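Local coordinates for 223aa long hypothetical arylmalonate decarboxylase (Sulfolobus tokodaii, PDB 2DGD), which is of unknown function but probably acts as an arylmalonate decarboxylase, a lyase of the aspartate/glutamate racemase superfamily, and assembles as an octamer, at residues A[6-11]-A[67-72]. Sequence-based numbering, arbitrary orientation.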
loop_
_atom_site.group_PDB
_atom_site.type_symbol
_atom_site.label_atom_id
_atom_site.label_comp_id
_atom_site.label_asym_id
_atom_site.label_seq_id
_atom_site.Cartn_x
_atom_site.Cartn_y
_atom_site.Cartn_z
ATOM N N GLY A 6 -26.458 -0.082 9.022
ATOM C CA GLY A 6 -27.027 -0.255 10.342
ATOM C C GLY A 6 -26.679 0.895 11.261
ATOM O O GLY A 6 -25.640 1.539 11.102
ATOM N N ARG A 7 -27.563 1.157 12.221
ATOM C CA ARG A 7 -27.365 2.231 13.183
ATOM C C ARG A 7 -27.530 1.688 14.589
ATOM O O ARG A 7 -28.588 1.176 14.942
ATOM C CB ARG A 7 -28.372 3.349 12.933
ATOM C CG ARG A 7 -28.190 4.048 11.600
ATOM C CD ARG A 7 -28.548 5.507 11.736
ATOM N NE ARG A 7 -29.633 5.916 10.850
ATOM C CZ ARG A 7 -29.457 6.578 9.712
ATOM N NH1 ARG A 7 -30.499 6.913 8.979
ATOM N NH2 ARG A 7 -28.234 6.913 9.318
ATOM N N ILE A 8 -26.475 1.793 15.387
ATOM C CA ILE A 8 -26.512 1.293 16.752
ATOM C C ILE A 8 -26.584 2.422 17.771
ATOM O O ILE A 8 -25.707 3.286 17.836
ATOM C CB ILE A 8 -25.269 0.424 17.050
ATOM C CG1 ILE A 8 -25.204 -0.739 16.057
ATOM C CG2 ILE A 8 -25.323 -0.107 18.477
ATOM C CD1 ILE A 8 -23.977 -1.601 16.197
ATOM N N GLY A 9 -27.646 2.415 18.564
ATOM C CA GLY A 9 -27.802 3.431 19.584
ATOM C C GLY A 9 -27.171 2.931 20.867
ATOM O O GLY A 9 -27.157 1.730 21.129
ATOM N N VAL A 10 -26.633 3.838 21.668
ATOM C CA VAL A 10 -26.024 3.437 22.921
ATOM C C VAL A 10 -26.315 4.438 24.046
ATOM O O VAL A 10 -26.119 5.649 23.896
ATOM C CB VAL A 10 -24.487 3.247 22.756
ATOM C CG1 VAL A 10 -23.853 4.525 22.266
ATOM C CG2 VAL A 10 -23.861 2.828 24.075
ATOM N N ILE A 11 -26.817 3.923 25.162
ATOM C CA ILE A 11 -27.097 4.753 26.320
ATOM C C ILE A 11 -25.937 4.528 27.277
ATOM O O ILE A 11 -25.672 3.396 27.674
ATOM C CB ILE A 11 -28.402 4.333 27.024
ATOM C CG1 ILE A 11 -29.585 4.484 26.073
ATOM C CG2 ILE A 11 -28.612 5.186 28.271
ATOM C CD1 ILE A 11 -30.865 3.930 26.634
ATOM N N SER A 67 -32.037 4.565 15.948
ATOM C CA SER A 67 -31.442 3.258 16.217
ATOM C C SER A 67 -32.127 2.039 15.616
ATOM O O SER A 67 -33.349 1.971 15.523
ATOM C CB SER A 67 -31.341 3.048 17.729
ATOM O OG SER A 67 -30.598 4.081 18.341
ATOM N N ASP A 68 -31.317 1.070 15.215
ATOM C CA ASP A 68 -31.817 -0.185 14.680
ATOM C C ASP A 68 -31.850 -1.139 15.870
ATOM O O ASP A 68 -32.618 -2.100 15.908
ATOM C CB ASP A 68 -30.883 -0.731 13.604
ATOM C CG ASP A 68 -31.108 -0.082 12.264
ATOM O OD1 ASP A 68 -32.274 -0.053 11.829
ATOM O OD2 ASP A 68 -30.130 0.390 11.640
ATOM N N ILE A 69 -30.982 -0.860 16.837
ATOM C CA ILE A 69 -30.885 -1.642 18.057
ATOM C C ILE A 69 -30.207 -0.736 19.070
ATOM O O ILE A 69 -29.504 0.194 18.687
ATOM C CB ILE A 69 -30.059 -2.926 17.856
ATOM C CG1 ILE A 69 -30.226 -3.834 19.071
ATOM C CG2 ILE A 69 -28.589 -2.590 17.661
ATOM C CD1 ILE A 69 -29.656 -5.211 18.874
ATOM N N ILE A 70 -30.420 -0.995 20.355
ATOM C CA ILE A 70 -29.834 -0.159 21.393
ATOM C C ILE A 70 -29.033 -0.944 22.411
ATOM O O ILE A 70 -29.420 -2.032 22.816
ATOM C CB ILE A 70 -30.933 0.651 22.123
ATOM C CG1 ILE A 70 -31.529 1.675 21.155
ATOM C CG2 ILE A 70 -30.363 1.317 23.364
ATOM C CD1 ILE A 70 -32.606 2.528 21.741
ATOM N N ILE A 71 -27.902 -0.381 22.813
ATOM C CA ILE A 71 -27.028 -1.009 23.795
ATOM C C ILE A 71 -27.116 -0.192 25.070
ATOM O O ILE A 71 -26.977 1.030 25.027
ATOM C CB ILE A 71 -25.546 -0.994 23.347
ATOM C CG1 ILE A 71 -25.360 -1.826 22.078
ATOM C CG2 ILE A 71 -24.659 -1.511 24.465
ATOM C CD1 ILE A 71 -23.949 -1.784 21.529
ATOM N N TYR A 72 -27.360 -0.864 26.193
ATOM C CA TYR A 72 -27.424 -0.196 27.490
ATOM C C TYR A 72 -26.006 -0.289 28.045
ATOM O O TYR A 72 -25.630 -1.289 28.649
ATOM C CB TYR A 72 -28.401 -0.913 28.420
ATOM C CG TYR A 72 -28.563 -0.236 29.761
ATOM C CD1 TYR A 72 -29.157 1.021 29.859
ATOM C CD2 TYR A 72 -28.089 -0.836 30.930
ATOM C CE1 TYR A 72 -29.273 1.667 31.088
ATOM C CE2 TYR A 72 -28.200 -0.201 32.164
ATOM C CZ TYR A 72 -28.792 1.053 32.234
ATOM O OH TYR A 72 -28.896 1.705 33.440
#
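With its CG beside the backbone N and anti to the carbonyl carbon (chi1 -81°), Asp68, in the loop leading into strand 69-72, reaches Arg7 in the parallel beta sheet of an alpha/beta fold, where strand 6-13 runs between 31-38 and 69-72. Asp68 OD2 accepts a hydrogen bond from Arg7 N (2.7 Å) through its anti lone pair, while Asp68 N donates to Arg7 O; the residue thus grips both polar backbone atoms of Arg7. The Arg7 guanidinium instead leads away, to a weak hydrogen bond with Asn152 of a neighbouring subunit. Parallel pairing follows from the bonding pattern: Gly9 N donates to Ile69 O (2.9 Å), Ile71 N to Gly9 O (2.8 Å) and Ile11 N to Ile71 O, so Gly9 bonds to the residues flanking its bridge partner Ile70. On one face, Ile8 CG2, anti to its backbone N, meets Ile71 CD1 at 3.7 Å, and the side chains of Ile8 and Ile69 lie side by side; Met207 and Leu211 of helix 202-214 cover Ile8. The other face, bearing Ile11, Ile70 and Tyr72, packs against helix 49-63. There Ser67 OG, hydrogen-bonded to Leu63 O, lies over Gly9 CA on the side where a CB would project.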